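Local coordinates for mediator of RNA polymerase II transcription subunit 18 (Schizosaccharomyces pombe, PDB 3C0T), which serves as a subunit of Mediator, the coactivator complex that relays signals from gene-specific regulators to the RNA polymerase II transcription machinery, at residues R50-I62 with W72-N85. Sequence-based numbering, arbitrary orientation.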
ATOM      1  N   ARG A  50       0.060  21.111   5.512  1.00 91.07           N
ATOM      2  CA  ARG A  50      -0.937  20.052   5.381  1.00 89.31           C
ATOM      3  C   ARG A  50      -0.490  18.832   6.179  1.00 86.72           C
ATOM      4  O   ARG A  50       0.709  18.579   6.306  1.00 86.61           O
ATOM      5  CB  ARG A  50      -1.106  19.663   3.910  1.00 91.63           C
ATOM      6  CG  ARG A  50      -0.003  18.750   3.374  1.00 94.49           C
ATOM      7  CD  ARG A  50       1.377  19.395   3.454  1.00 96.89           C
ATOM      8  NE  ARG A  50       2.448  18.426   3.226  1.00 98.41           N
ATOM      9  CZ  ARG A  50       2.535  17.637   2.156  1.00 98.59           C
ATOM     10  NH1 ARG A  50       1.609  17.695   1.205  1.00 98.25           N
ATOM     11  NH2 ARG A  50       3.550  16.789   2.039  1.00 97.52           N
ATOM     12  N   GLN A  51      -1.448  18.078   6.714  1.00 83.06           N
ATOM     13  CA  GLN A  51      -1.127  16.887   7.494  1.00 79.47           C
ATOM     14  C   GLN A  51      -1.808  15.651   6.910  1.00 75.94           C
ATOM     15  O   GLN A  51      -2.936  15.316   7.280  1.00 75.79           O
ATOM     16  CB  GLN A  51      -1.558  17.082   8.947  1.00 81.84           C
ATOM     17  CG  GLN A  51      -0.939  18.303   9.616  1.00 86.00           C
ATOM     18  CD  GLN A  51       0.579  18.214   9.731  1.00 88.22           C
ATOM     19  OE1 GLN A  51       1.284  18.041   8.735  1.00 89.02           O
ATOM     20  NE2 GLN A  51       1.087  18.339  10.953  1.00 89.08           N
ATOM     21  N   PRO A  52      -1.127  14.957   5.983  1.00 72.09           N
ATOM     22  CA  PRO A  52      -1.650  13.753   5.331  1.00 68.47           C
ATOM     23  C   PRO A  52      -2.082  12.598   6.235  1.00 64.30           C
ATOM     24  O   PRO A  52      -2.843  11.732   5.803  1.00 63.26           O
ATOM     25  CB  PRO A  52      -0.530  13.366   4.358  1.00 69.13           C
ATOM     26  CG  PRO A  52       0.689  14.010   4.936  1.00 71.14           C
ATOM     27  CD  PRO A  52       0.175  15.332   5.407  1.00 70.74           C
ATOM     28  N   ASP A  53      -1.623  12.580   7.480  1.00 61.13           N
ATOM     29  CA  ASP A  53      -2.017  11.512   8.395  1.00 59.19           C
ATOM     30  C   ASP A  53      -3.484  11.639   8.794  1.00 57.92           C
ATOM     31  O   ASP A  53      -4.021  10.787   9.506  1.00 57.43           O
ATOM     32  CB  ASP A  53      -1.153  11.517   9.659  1.00 60.69           C
ATOM     33  CG  ASP A  53      -1.232  12.831  10.424  1.00 63.17           C
ATOM     34  OD1 ASP A  53      -0.730  12.876  11.566  1.00 65.60           O
ATOM     35  OD2 ASP A  53      -1.782  13.817   9.890  1.00 64.21           O
ATOM     36  N   SER A  54      -4.127  12.713   8.345  1.00 55.75           N
ATOM     37  CA  SER A  54      -5.537  12.942   8.651  1.00 54.20           C
ATOM     38  C   SER A  54      -6.377  12.816   7.380  1.00 51.47           C
ATOM     39  O   SER A  54      -7.589  13.031   7.407  1.00 51.34           O
ATOM     40  CB  SER A  54      -5.737  14.334   9.261  1.00 52.92           C
ATOM     41  OG  SER A  54      -5.538  15.348   8.285  1.00 55.40           O
ATOM     42  N   TRP A  55      -5.729  12.477   6.270  1.00 49.52           N
ATOM     43  CA  TRP A  55      -6.432  12.318   5.000  1.00 47.42           C
ATOM     44  C   TRP A  55      -7.106  10.949   4.942  1.00 46.80           C
ATOM     45  O   TRP A  55      -6.583   9.956   5.464  1.00 45.66           O
ATOM     46  CB  TRP A  55      -5.458  12.476   3.831  1.00 45.55           C
ATOM     47  CG  TRP A  55      -4.812  13.837   3.763  1.00 49.20           C
ATOM     48  CD1 TRP A  55      -4.880  14.834   4.706  1.00 48.19           C
ATOM     49  CD2 TRP A  55      -3.995  14.351   2.700  1.00 48.91           C
ATOM     50  NE1 TRP A  55      -4.157  15.928   4.292  1.00 48.48           N
ATOM     51  CE2 TRP A  55      -3.602  15.662   3.069  1.00 48.93           C
ATOM     52  CE3 TRP A  55      -3.553  13.830   1.475  1.00 49.09           C
ATOM     53  CZ2 TRP A  55      -2.791  16.465   2.252  1.00 49.04           C
ATOM     54  CZ3 TRP A  55      -2.745  14.628   0.656  1.00 51.03           C
ATOM     55  CH2 TRP A  55      -2.372  15.932   1.053  1.00 51.75           C
ATOM     56  N   LEU A  56      -8.280  10.915   4.319  1.00 46.57           N
ATOM     57  CA  LEU A  56      -9.059   9.694   4.171  1.00 47.02           C
ATOM     58  C   LEU A  56      -8.599   8.962   2.922  1.00 46.74           C
ATOM     59  O   LEU A  56      -8.628   9.512   1.819  1.00 45.61           O
ATOM     60  CB  LEU A  56     -10.550  10.038   4.060  1.00 48.82           C
ATOM     61  CG  LEU A  56     -11.441   9.894   5.303  1.00 52.57           C
ATOM     62  CD1 LEU A  56     -10.621   9.823   6.570  1.00 52.65           C
ATOM     63  CD2 LEU A  56     -12.408  11.065   5.354  1.00 53.02           C
ATOM     64  N   ARG A  57      -8.176   7.718   3.105  1.00 46.05           N
ATOM     65  CA  ARG A  57      -7.687   6.898   2.006  1.00 46.24           C
ATOM     66  C   ARG A  57      -8.685   5.779   1.743  1.00 46.61           C
ATOM     67  O   ARG A  57      -8.825   4.856   2.544  1.00 46.95           O
ATOM     68  CB  ARG A  57      -6.307   6.353   2.387  1.00 45.58           C
ATOM     69  CG  ARG A  57      -5.330   7.485   2.689  1.00 43.56           C
ATOM     70  CD  ARG A  57      -4.075   7.063   3.449  1.00 45.26           C
ATOM     71  NE  ARG A  57      -3.297   8.252   3.802  1.00 45.06           N
ATOM     72  CZ  ARG A  57      -2.600   8.970   2.926  1.00 44.49           C
ATOM     73  NH1 ARG A  57      -2.565   8.610   1.654  1.00 42.93           N
ATOM     74  NH2 ARG A  57      -1.980  10.080   3.307  1.00 45.14           N
ATOM     75  N   LEU A  58      -9.392   5.881   0.623  1.00 46.70           N
ATOM     76  CA  LEU A  58     -10.406   4.901   0.267  1.00 46.50           C
ATOM     77  C   LEU A  58      -9.886   3.839  -0.679  1.00 46.85           C
ATOM     78  O   LEU A  58      -9.274   4.141  -1.705  1.00 46.60           O
ATOM     79  CB  LEU A  58     -11.612   5.606  -0.356  1.00 48.84           C
ATOM     80  CG  LEU A  58     -12.618   6.330   0.560  1.00 49.33           C
ATOM     81  CD1 LEU A  58     -12.018   6.663   1.896  1.00 47.08           C
ATOM     82  CD2 LEU A  58     -13.076   7.602  -0.144  1.00 52.01           C
ATOM     83  N   CYS A  59     -10.139   2.584  -0.330  1.00 46.28           N
ATOM     84  CA  CYS A  59      -9.679   1.482  -1.148  1.00 45.48           C
ATOM     85  C   CYS A  59     -10.809   0.579  -1.601  1.00 45.63           C
ATOM     86  O   CYS A  59     -11.619   0.115  -0.798  1.00 43.51           O
ATOM     87  CB  CYS A  59      -8.647   0.648  -0.390  1.00 44.16           C
ATOM     88  SG  CYS A  59      -8.091  -0.793  -1.328  1.00 45.93           S
ATOM     89  N   SER A  60     -10.854   0.344  -2.904  1.00 45.10           N
ATOM     90  CA  SER A  60     -11.854  -0.526  -3.485  1.00 47.13           C
ATOM     91  C   SER A  60     -11.135  -1.651  -4.211  1.00 49.08           C
ATOM     92  O   SER A  60     -10.189  -1.412  -4.968  1.00 47.74           O
ATOM     93  CB  SER A  60     -12.720   0.243  -4.477  1.00 47.91           C
ATOM     94  OG  SER A  60     -13.489  -0.659  -5.249  1.00 48.44           O
ATOM     95  N   ASN A  61     -11.566  -2.880  -3.966  1.00 51.67           N
ATOM     96  CA  ASN A  61     -10.970  -4.023  -4.638  1.00 55.61           C
ATOM     97  C   ASN A  61     -11.610  -4.109  -6.025  1.00 56.70           C
ATOM     98  O   ASN A  61     -12.748  -4.550  -6.165  1.00 57.42           O
ATOM     99  CB  ASN A  61     -11.239  -5.300  -3.836  1.00 56.16           C
ATOM    100  CG  ASN A  61     -10.651  -6.536  -4.489  1.00 61.17           C
ATOM    101  OD1 ASN A  61     -10.702  -7.632  -3.928  1.00 64.74           O
ATOM    102  ND2 ASN A  61     -10.089  -6.368  -5.680  1.00 61.99           N
ATOM    103  N   ILE A  62     -10.891  -3.671  -7.051  1.00 60.17           N
ATOM    104  CA  ILE A  62     -11.448  -3.708  -8.397  1.00 64.03           C
ATOM    105  C   ILE A  62     -11.246  -5.049  -9.070  1.00 66.87           C
ATOM    106  O   ILE A  62     -11.697  -5.268 -10.190  1.00 66.64           O
ATOM    107  CB  ILE A  62     -10.881  -2.578  -9.284  1.00 62.08           C
ATOM    108  CG1 ILE A  62      -9.359  -2.531  -9.194  1.00 61.24           C
ATOM    109  CG2 ILE A  62     -11.484  -1.252  -8.852  1.00 63.37           C
ATOM    110  CD1 ILE A  62      -8.740  -1.420 -10.019  1.00 57.97           C
ATOM    111  N   TRP A  72     -18.912   1.612 -11.474  1.00 82.95           N
ATOM    112  CA  TRP A  72     -18.421   0.626 -10.528  1.00 78.82           C
ATOM    113  C   TRP A  72     -18.281   1.209  -9.126  1.00 78.34           C
ATOM    114  O   TRP A  72     -18.517   0.519  -8.140  1.00 77.44           O
ATOM    115  CB  TRP A  72     -17.054   0.122 -10.983  1.00 75.65           C
ATOM    116  CG  TRP A  72     -16.047   1.242 -11.100  1.00 70.21           C
ATOM    117  CD1 TRP A  72     -15.890   2.102 -12.151  1.00 68.17           C
ATOM    118  CD2 TRP A  72     -15.113   1.665 -10.095  1.00 67.98           C
ATOM    119  NE1 TRP A  72     -14.920   3.034 -11.864  1.00 66.43           N
ATOM    120  CE2 TRP A  72     -14.427   2.790 -10.609  1.00 67.28           C
ATOM    121  CE3 TRP A  72     -14.791   1.206  -8.809  1.00 64.94           C
ATOM    122  CZ2 TRP A  72     -13.435   3.461  -9.880  1.00 65.05           C
ATOM    123  CZ3 TRP A  72     -13.807   1.873  -8.087  1.00 63.86           C
ATOM    124  CH2 TRP A  72     -13.142   2.989  -8.625  1.00 62.11           C
ATOM    125  N   SER A  73     -17.892   2.478  -9.042  1.00 78.71           N
ATOM    126  CA  SER A  73     -17.691   3.136  -7.755  1.00 80.77           C
ATOM    127  C   SER A  73     -18.922   3.163  -6.851  1.00 82.50           C
ATOM    128  O   SER A  73     -18.790   3.241  -5.630  1.00 82.71           O
ATOM    129  CB  SER A  73     -17.161   4.558  -7.965  1.00 79.91           C
ATOM    130  OG  SER A  73     -17.973   5.280  -8.873  1.00 83.08           O
ATOM    131  N   LYS A  74     -20.113   3.102  -7.442  1.00 85.19           N
ATOM    132  CA  LYS A  74     -21.348   3.101  -6.657  1.00 86.66           C
ATOM    133  C   LYS A  74     -21.753   1.676  -6.287  1.00 86.99           C
ATOM    134  O   LYS A  74     -22.493   1.455  -5.328  1.00 86.64           O
ATOM    135  CB  LYS A  74     -22.484   3.778  -7.427  1.00 88.80           C
ATOM    136  CG  LYS A  74     -22.520   5.294  -7.283  1.00 90.89           C
ATOM    137  CD  LYS A  74     -23.873   5.850  -7.718  1.00 93.36           C
ATOM    138  CE  LYS A  74     -24.027   7.316  -7.323  1.00 94.97           C
ATOM    139  NZ  LYS A  74     -25.388   7.845  -7.635  1.00 94.32           N
ATOM    140  N   ASN A  75     -21.256   0.714  -7.057  1.00 87.70           N
ATOM    141  CA  ASN A  75     -21.543  -0.697  -6.815  1.00 89.00           C
ATOM    142  C   ASN A  75     -20.393  -1.390  -6.084  1.00 88.89           C
ATOM    143  O   ASN A  75     -20.166  -2.587  -6.281  1.00 88.92           O
ATOM    144  CB  ASN A  75     -21.796  -1.423  -8.140  1.00 90.40           C
ATOM    145  CG  ASN A  75     -23.163  -1.121  -8.717  1.00 92.85           C
ATOM    146  OD1 ASN A  75     -23.500   0.034  -8.976  1.00 94.39           O
ATOM    147  ND2 ASN A  75     -23.962  -2.164  -8.918  1.00 93.27           N
ATOM    148  N   THR A  76     -19.671  -0.649  -5.243  1.00 87.58           N
ATOM    149  CA  THR A  76     -18.546  -1.237  -4.516  1.00 85.34           C
ATOM    150  C   THR A  76     -18.544  -0.953  -3.029  1.00 82.76           C
ATOM    151  O   THR A  76     -19.216  -0.043  -2.533  1.00 82.73           O
ATOM    152  CB  THR A  76     -17.173  -0.732  -5.029  1.00 86.65           C
ATOM    153  OG1 THR A  76     -17.176  -0.666  -6.458  1.00 89.41           O
ATOM    154  CG2 THR A  76     -16.061  -1.682  -4.580  1.00 86.12           C
ATOM    155  N   GLN A  77     -17.756  -1.756  -2.330  1.00 79.25           N
ATOM    156  CA  GLN A  77     -17.572  -1.612  -0.906  1.00 74.81           C
ATOM    157  C   GLN A  77     -16.205  -0.945  -0.811  1.00 70.69           C
ATOM    158  O   GLN A  77     -15.257  -1.365  -1.477  1.00 70.49           O
ATOM    159  CB  GLN A  77     -17.547  -2.985  -0.234  1.00 76.08           C
ATOM    160  CG  GLN A  77     -17.484  -2.930   1.284  1.00 79.78           C
ATOM    161  CD  GLN A  77     -17.685  -4.289   1.928  1.00 81.03           C
ATOM    162  OE1 GLN A  77     -17.776  -4.397   3.151  1.00 82.74           O
ATOM    163  NE2 GLN A  77     -17.754  -5.335   1.107  1.00 81.70           N
ATOM    164  N   TRP A  78     -16.111   0.109  -0.014  1.00 65.62           N
ATOM    165  CA  TRP A  78     -14.851   0.810   0.150  1.00 61.28           C
ATOM    166  C   TRP A  78     -14.317   0.638   1.549  1.00 59.14           C
ATOM    167  O   TRP A  78     -15.070   0.661   2.513  1.00 60.13           O
ATOM    168  CB  TRP A  78     -15.014   2.313  -0.085  1.00 60.15           C
ATOM    169  CG  TRP A  78     -15.322   2.712  -1.481  1.00 57.90           C
ATOM    170  CD1 TRP A  78     -16.553   2.778  -2.065  1.00 56.66           C
ATOM    171  CD2 TRP A  78     -14.381   3.121  -2.477  1.00 56.77           C
ATOM    172  NE1 TRP A  78     -16.438   3.209  -3.364  1.00 56.40           N
ATOM    173  CE2 TRP A  78     -15.114   3.429  -3.642  1.00 57.45           C
ATOM    174  CE3 TRP A  78     -12.987   3.263  -2.495  1.00 55.12           C
ATOM    175  CZ2 TRP A  78     -14.499   3.868  -4.821  1.00 55.27           C
ATOM    176  CZ3 TRP A  78     -12.377   3.696  -3.664  1.00 53.54           C
ATOM    177  CH2 TRP A  78     -13.134   3.996  -4.811  1.00 55.39           C
ATOM    178  N   SER A  79     -13.013   0.446   1.658  1.00 56.94           N
ATOM    179  CA  SER A  79     -12.392   0.362   2.962  1.00 53.70           C
ATOM    180  C   SER A  79     -11.855   1.775   3.130  1.00 53.59           C
ATOM    181  O   SER A  79     -11.318   2.366   2.189  1.00 52.80           O
ATOM    182  CB  SER A  79     -11.263  -0.658   2.970  1.00 54.38           C
ATOM    183  OG  SER A  79     -11.786  -1.968   3.065  1.00 57.09           O
ATOM    184  N   MET A  80     -12.028   2.333   4.316  1.00 53.02           N
ATOM    185  CA  MET A  80     -11.587   3.690   4.572  1.00 53.93           C
ATOM    186  C   MET A  80     -10.436   3.676   5.566  1.00 52.96           C
ATOM    187  O   MET A  80     -10.564   3.153   6.671  1.00 53.72           O
ATOM    188  CB  MET A  80     -12.770   4.488   5.099  1.00 55.25           C
ATOM    189  CG  MET A  80     -12.597   5.977   5.083  1.00 61.47           C
ATOM    190  SD  MET A  80     -14.228   6.743   5.222  1.00 68.31           S
ATOM    191  CE  MET A  80     -14.671   6.266   6.873  1.00 63.68           C
ATOM    192  N   TYR A  81      -9.308   4.249   5.170  1.00 51.75           N
ATOM    193  CA  TYR A  81      -8.147   4.258   6.037  1.00 51.57           C
ATOM    194  C   TYR A  81      -7.637   5.613   6.493  1.00 51.67           C
ATOM    195  O   TYR A  81      -7.764   6.624   5.803  1.00 52.42           O
ATOM    196  CB  TYR A  81      -6.973   3.542   5.367  1.00 51.07           C
ATOM    197  CG  TYR A  81      -7.145   2.059   5.134  1.00 51.83           C
ATOM    198  CD1 TYR A  81      -7.876   1.580   4.047  1.00 50.44           C
ATOM    199  CD2 TYR A  81      -6.532   1.131   5.978  1.00 52.12           C
ATOM    200  CE1 TYR A  81      -7.984   0.213   3.802  1.00 51.41           C
ATOM    201  CE2 TYR A  81      -6.636  -0.239   5.743  1.00 51.40           C
ATOM    202  CZ  TYR A  81      -7.360  -0.691   4.654  1.00 52.60           C
ATOM    203  OH  TYR A  81      -7.456  -2.049   4.413  1.00 54.35           O
ATOM    204  N   LEU A  82      -7.039   5.598   7.678  1.00 52.57           N
ATOM    205  CA  LEU A  82      -6.402   6.765   8.266  1.00 53.89           C
ATOM    206  C   LEU A  82      -5.020   6.226   8.617  1.00 53.69           C
ATOM    207  O   LEU A  82      -4.875   5.397   9.519  1.00 55.23           O
ATOM    208  CB  LEU A  82      -7.127   7.234   9.532  1.00 53.36           C
ATOM    209  CG  LEU A  82      -8.354   8.123   9.315  1.00 56.31           C
ATOM    210  CD1 LEU A  82      -8.932   8.513  10.671  1.00 56.25           C
ATOM    211  CD2 LEU A  82      -7.963   9.376   8.526  1.00 55.24           C
ATOM    212  N   GLU A  83      -4.008   6.674   7.887  1.00 52.96           N
ATOM    213  CA  GLU A  83      -2.654   6.199   8.135  1.00 53.59           C
ATOM    214  C   GLU A  83      -1.790   7.302   8.724  1.00 53.26           C
ATOM    215  O   GLU A  83      -1.629   8.367   8.131  1.00 51.59           O
ATOM    216  CB  GLU A  83      -2.051   5.661   6.831  1.00 51.86           C
ATOM    217  CG  GLU A  83      -3.006   4.709   6.102  1.00 54.68           C
ATOM    218  CD  GLU A  83      -2.441   4.139   4.815  1.00 55.20           C
ATOM    219  OE1 GLU A  83      -1.652   4.835   4.141  1.00 55.61           O
ATOM    220  OE2 GLU A  83      -2.805   2.992   4.470  1.00 56.61           O
ATOM    221  N   GLY A  84      -1.250   7.038   9.907  1.00 53.95           N
ATOM    222  CA  GLY A  84      -0.405   8.014  10.563  1.00 55.99           C
ATOM    223  C   GLY A  84       1.030   7.909  10.094  1.00 57.33           C
ATOM    224  O   GLY A  84       1.367   7.053   9.274  1.00 57.75           O
ATOM    225  N   ASN A  85       1.877   8.795  10.606  1.00 57.84           N
ATOM    226  CA  ASN A  85       3.291   8.796  10.258  1.00 57.62           C
ATOM    227  C   ASN A  85       3.948   7.691  11.075  1.00 57.29           C
ATOM    228  O   ASN A  85       3.526   7.419  12.203  1.00 57.48           O
ATOM    229  CB  ASN A  85       3.905  10.151  10.609  1.00 58.13           C
ATOM    230  CG  ASN A  85       3.204  11.309   9.908  1.00 60.10           C
ATOM    231  OD1 ASN A  85       3.177  12.424  10.417  1.00 61.53           O
ATOM    232  ND2 ASN A  85       2.642  11.049   8.733  1.00 59.97           N
TER
HETATM  233  O   HOH W   1      -4.253   9.120   6.347  1.00 47.92           O
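Leu58 packs obliquely against Trp78 on one face of an antiparallel strand pair: Leu58 CB presses on Trp78 CE3 at 3.5 Å, and Ser60 CB rests over the indole as a CH-pi contact, 3.6 Å from the six-membered ring centroid. Trp78 CG stands beside its backbone N, chi1 -68°, which swings the indole across toward strand 56-61; Trp78 NE1 donates in the ring plane to Ser73 O at 3.3 Å, helping to hold the ring's rotation. A serine in place of Trp78 would probably open a gap beneath Leu58 and Ser60 and leave Ser73 O without this donor. Farther along, Leu58 CD1 lies alongside Met80 CG at 3.3 Å, and Leu56 CD1 fits side by side with Leu82 CD2 at 3.3 Å. Paired backbone bonds join Arg57 to Tyr81 and Cys59 to Ser79, Ser79 N donating to Cys59 O with an N-H...O angle of 172°. On their face, the extended Arg57 chain crosses Glu83 at about a right angle; Arg57 NE and Glu83 OE1 form a long 3.8 Å salt bridge of charge alone, OE1 lying well out of the guanidinium plane. A water between the strand ends accepts from Arg57 NE and Glu83 N, within donating reach of Pro52 O and Trp55 O. Arg57 NH1 and NH2 bond the backbone of another protein's chain. The strand pair sits in a larger antiparallel sheet, strand 27-41 bonded beyond 56-61 and 95-104 beyond 78-83.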